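Local coordinates for protein 1-deoxy-D-xylulose 5-phosphate reductoisomerase (Moraxella catarrhalis, PDB 4ZQG) that catalyses the NAD(P)H-dependent conversion of 1-deoxy-D-xylulose 5-phosphate to 2-C-methyl-D-erythritol 4-phosphate, an early step of the MEP pathway of isoprenoid synthesis, at residues L23-Q28 with T282-A287; K365-D370 with T403-L408. One frame throughout, in Å; residues are numbered along the deposited sequence.

Contact 1: L23-Q28 with T282-A287; sequences LAIIRQ and TPIAHA
Ile25 meets Ile284 and Ala285 where helix 17-26, the first helix of the Rossmann-type nucleotide-binding domain, lies beside helix 281-289. The contact between the segments is small, 111 Å² in all, and all three residues are buried.

The apolar contact is made by one methyl group. Ile25 CD1 lies 3.6 Å from Ile284 CG2 and 3.9 Å from Ala285 CB. The two isoleucine side chains run at a slant to one another. In Ile25, CG1 stands anti to the carbonyl carbon (chi1 -66°). The chain is extended beyond it (chi2 166°), which carries CD1 out to the neighbouring helix. Ile284 has nearly the same torsions but touches with its other branch, CG2. Lys281 and Leu288 of helix 281-289 also pack on Ile25, and Ile153 packs on Ile284.

The polar bonds lie at the margins. Thr282 OG1 is hydrogen-bonded to the backbone O of Asp268 of the second subunit, and Ala285 and His286 also pack on that residue. Helix 281-289 thus has neighbours in both chains. In segment 23-28, Gln28 NE2 turns back to Ala24 O at 3.0 Å. The amide nitrogen stands above the carbonyl plane, 52° out of it. The same nitrogen also bonds to Ser296 O, so two carbonyls fix the Gln28 amide.

The side chain of Ile284 is about 7 Å from the bound NAD, so the contact lies close to the cofactor. At its centre, Ile25 CD1 reaches the backbone of the second helix and comes within 3.5 Å of Ala285 N.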
# COMPACT_ATOMS: atom_id res chain seq x y z
N LEU A 23 1.69 21.06 -15.12
CA LEU A 23 1.93 22.49 -14.96
C LEU A 23 1.28 22.98 -13.71
O LEU A 23 1.81 23.88 -13.05
CB LEU A 23 1.49 23.31 -16.20
CG LEU A 23 2.43 23.00 -17.39
CD1 LEU A 23 1.98 23.55 -18.73
CD2 LEU A 23 3.83 23.43 -17.04
N ALA A 24 0.14 22.38 -13.35
CA ALA A 24 -0.56 22.84 -12.12
C ALA A 24 0.30 22.61 -10.90
O ALA A 24 0.26 23.40 -9.95
CB ALA A 24 -1.93 22.24 -12.00
N ILE A 25 1.13 21.57 -10.96
CA ILE A 25 2.06 21.28 -9.91
C ILE A 25 3.25 22.23 -9.96
O ILE A 25 3.67 22.73 -8.93
CB ILE A 25 2.54 19.83 -10.01
CG1 ILE A 25 1.38 18.84 -9.75
CG2 ILE A 25 3.67 19.56 -9.04
CD1 ILE A 25 1.68 17.39 -10.17
N ILE A 26 3.80 22.49 -11.14
CA ILE A 26 4.90 23.44 -11.28
C ILE A 26 4.55 24.82 -10.67
O ILE A 26 5.38 25.45 -9.99
CB ILE A 26 5.30 23.68 -12.74
CG1 ILE A 26 5.66 22.39 -13.47
CG2 ILE A 26 6.47 24.64 -12.77
CD1 ILE A 26 6.63 21.55 -12.73
N ARG A 27 3.31 25.28 -10.87
CA ARG A 27 2.92 26.57 -10.35
C ARG A 27 2.83 26.59 -8.86
O ARG A 27 2.73 27.64 -8.25
CB ARG A 27 1.57 26.97 -10.90
CG ARG A 27 1.58 27.22 -12.37
CD ARG A 27 0.23 27.63 -12.89
NE ARG A 27 0.31 27.68 -14.34
CZ ARG A 27 -0.26 26.82 -15.18
NH1 ARG A 27 -0.05 26.98 -16.47
NH2 ARG A 27 -1.03 25.81 -14.74
N GLN A 28 2.79 25.43 -8.24
CA GLN A 28 2.75 25.37 -6.81
C GLN A 28 4.14 25.28 -6.24
O GLN A 28 4.32 25.49 -5.02
CB GLN A 28 1.94 24.18 -6.38
CG GLN A 28 0.48 24.25 -6.79
CD GLN A 28 -0.21 22.98 -6.37
OE1 GLN A 28 -0.36 22.71 -5.14
NE2 GLN A 28 -0.59 22.16 -7.36
N THR A 282 -1.60 13.49 -8.28
CA THR A 282 -0.96 12.65 -7.28
C THR A 282 0.21 11.88 -7.88
O THR A 282 1.34 12.04 -7.44
CB THR A 282 -1.97 11.76 -6.55
OG1 THR A 282 -2.70 12.53 -5.59
CG2 THR A 282 -1.29 10.68 -5.84
N PRO A 283 -0.03 11.04 -8.89
CA PRO A 283 1.11 10.32 -9.49
C PRO A 283 2.14 11.20 -10.15
O PRO A 283 3.33 10.87 -10.15
CB PRO A 283 0.46 9.44 -10.53
CG PRO A 283 -0.93 9.93 -10.67
CD PRO A 283 -1.30 10.53 -9.37
N ILE A 284 1.72 12.33 -10.72
CA ILE A 284 2.69 13.21 -11.38
C ILE A 284 3.58 13.76 -10.28
O ILE A 284 4.78 13.75 -10.38
CB ILE A 284 2.01 14.32 -12.20
CG1 ILE A 284 1.23 13.69 -13.34
CG2 ILE A 284 3.03 15.30 -12.82
CD1 ILE A 284 0.27 14.64 -13.98
N ALA A 285 2.96 14.24 -9.21
CA ALA A 285 3.70 14.82 -8.11
C ALA A 285 4.71 13.83 -7.52
O ALA A 285 5.85 14.19 -7.25
CB ALA A 285 2.72 15.27 -7.05
N HIS A 286 4.26 12.59 -7.31
CA HIS A 286 5.11 11.51 -6.83
C HIS A 286 6.29 11.29 -7.75
O HIS A 286 7.43 11.17 -7.31
CB HIS A 286 4.34 10.19 -6.74
CG HIS A 286 5.23 9.01 -6.53
ND1 HIS A 286 5.67 8.20 -7.57
CD2 HIS A 286 5.80 8.52 -5.41
CE1 HIS A 286 6.49 7.29 -7.10
NE2 HIS A 286 6.58 7.45 -5.79
N ALA A 287 6.00 11.23 -9.05
CA ALA A 287 7.04 10.98 -10.00
C ALA A 287 8.01 12.16 -10.14
O ALA A 287 9.21 11.94 -10.28
CB ALA A 287 6.42 10.62 -11.32

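Contact 2: K365-D370 with T403-L408; sequences KACLDD and TAKIKL
Lys405 NZ donates to Asp370 OD1 at 2.9 Å, a salt bridge between helix 387-409 and the turn that follows helix 359-368. The ammonium group meets OD1 on its anti side, 16° out of the carboxylate plane. The other oxygen, OD2, turns to the backbone. It accepts a hydrogen bond from Ile373 N and a weak one from Thr372 N. Asp370 is the N-cap of helix 371-374: OD2 caps that helix while OD1 takes the lysine. The capping bonds probably steady the carboxylate for the lysine. The positive charge nearby probably favours its ionised form.

The lysine chain takes a bent path to reach the acid. CG stands anti to the carbonyl carbon, and the chain kinks at chi2 (-45°) before running on extended to NZ. Its aliphatic part slants past the end of helix 359-368. Lys405 CG is 4.0 Å from Cys367 SG and 4.5 Å from Ala366 CB. Further along, Lys405 CE is 3.2 Å from Asp370 OD1.

Cys367 is buried, and Ala342 of helix 333-351 and Ala402 pack on it. Ile363 touches Lys405 from the same helix as Ala366. Apolar groups thus flank the lysine's near end, and its charge is met at the turn. It is a helix-to-helix contact of the all-helical C-terminal part of the reductoisomerase, closed by a salt bridge to an N-capping aspartate.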
# COMPACT_ATOMS: atom_id res chain seq x y z
N LYS A 365 -9.49 -7.56 -33.59
CA LYS A 365 -9.28 -8.98 -33.71
C LYS A 365 -8.90 -9.28 -35.14
O LYS A 365 -7.88 -9.96 -35.41
CB LYS A 365 -10.54 -9.76 -33.35
CG LYS A 365 -10.31 -11.26 -33.28
CD LYS A 365 -11.61 -12.05 -33.08
CE LYS A 365 -11.31 -13.52 -32.76
NZ LYS A 365 -12.52 -14.39 -32.73
N ALA A 366 -9.71 -8.74 -36.05
CA ALA A 366 -9.53 -9.02 -37.46
C ALA A 366 -8.11 -8.69 -37.83
O ALA A 366 -7.46 -9.44 -38.57
CB ALA A 366 -10.51 -8.23 -38.31
N CYS A 367 -7.60 -7.61 -37.28
CA CYS A 367 -6.19 -7.26 -37.44
C CYS A 367 -5.18 -8.22 -36.74
O CYS A 367 -4.11 -8.50 -37.29
CB CYS A 367 -5.96 -5.83 -36.97
SG CYS A 367 -6.58 -4.63 -38.17
N LEU A 368 -5.48 -8.70 -35.54
CA LEU A 368 -4.55 -9.59 -34.89
C LEU A 368 -4.46 -10.88 -35.69
O LEU A 368 -3.36 -11.39 -35.90
CB LEU A 368 -4.93 -9.86 -33.43
CG LEU A 368 -4.59 -8.74 -32.46
CD1 LEU A 368 -5.49 -8.78 -31.26
CD2 LEU A 368 -3.13 -8.79 -32.05
N ASP A 369 -5.62 -11.36 -36.16
CA ASP A 369 -5.72 -12.63 -36.88
C ASP A 369 -5.48 -12.54 -38.38
O ASP A 369 -5.57 -13.55 -39.07
CB ASP A 369 -7.07 -13.29 -36.60
CG ASP A 369 -7.21 -13.76 -35.15
OD1 ASP A 369 -8.35 -14.10 -34.76
OD2 ASP A 369 -6.20 -13.77 -34.40
N ASP A 370 -5.16 -11.36 -38.89
CA ASP A 370 -4.86 -11.18 -40.31
C ASP A 370 -3.50 -11.73 -40.74
O ASP A 370 -2.47 -11.37 -40.14
CB ASP A 370 -4.89 -9.70 -40.64
CG ASP A 370 -4.65 -9.42 -42.10
OD1 ASP A 370 -5.55 -8.84 -42.73
OD2 ASP A 370 -3.56 -9.79 -42.59
N THR A 403 -7.55 0.39 -41.61
CA THR A 403 -8.41 1.25 -42.42
C THR A 403 -9.22 0.42 -43.40
O THR A 403 -10.42 0.63 -43.53
CB THR A 403 -7.63 2.28 -43.23
OG1 THR A 403 -6.83 3.08 -42.37
CG2 THR A 403 -8.58 3.19 -43.98
N ALA A 404 -8.58 -0.53 -44.06
CA ALA A 404 -9.27 -1.42 -45.00
C ALA A 404 -10.32 -2.26 -44.33
O ALA A 404 -11.39 -2.44 -44.87
CB ALA A 404 -8.28 -2.32 -45.73
N LYS A 405 -10.01 -2.80 -43.15
CA LYS A 405 -10.95 -3.62 -42.42
C LYS A 405 -12.19 -2.82 -42.09
O LYS A 405 -13.32 -3.34 -42.11
CB LYS A 405 -10.36 -4.10 -41.10
CG LYS A 405 -9.16 -5.04 -41.17
CD LYS A 405 -9.30 -6.17 -42.18
CE LYS A 405 -8.12 -7.14 -42.04
NZ LYS A 405 -8.44 -8.48 -42.59
N ILE A 406 -11.98 -1.55 -41.76
CA ILE A 406 -13.08 -0.66 -41.37
C ILE A 406 -14.02 -0.51 -42.53
O ILE A 406 -15.20 -0.80 -42.37
CB ILE A 406 -12.58 0.70 -40.84
CG1 ILE A 406 -12.10 0.54 -39.40
CG2 ILE A 406 -13.70 1.74 -40.89
CD1 ILE A 406 -11.13 1.60 -38.96
N LYS A 407 -13.48 -0.09 -43.68
CA LYS A 407 -14.24 0.05 -44.93
C LYS A 407 -14.98 -1.25 -45.29
O LYS A 407 -16.16 -1.24 -45.64
CB LYS A 407 -13.34 0.50 -46.10
N LEU A 408 -14.29 -2.36 -45.16
CA LEU A 408 -14.90 -3.65 -45.43
C LEU A 408 -16.12 -3.94 -44.54
O LEU A 408 -17.08 -4.56 -45.01
CB LEU A 408 -13.86 -4.76 -45.25
CG LEU A 408 -13.36 -5.46 -46.52
CD1 LEU A 408 -12.15 -6.34 -46.22
CD2 LEU A 408 -14.47 -6.27 -47.19

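The two contacts lie on opposite sides of the centre of the chain. Their centres are 40 Å apart and their nearest atoms about 28 Å, so they do not touch. Both segments of contact 1 precede those of contact 2 in the sequence. Contact 1 joins segments 254 residues apart, bringing a helix of the N-terminal Rossmann-type domain against helix 281-289. Contact 2 joins helices 359-368 and 387-409 within the C-terminal helical part, across 33 residues. They share no helix or strand. The first therefore ties distant parts of the chain together near the cofactor, while the second holds neighbouring helices together locally.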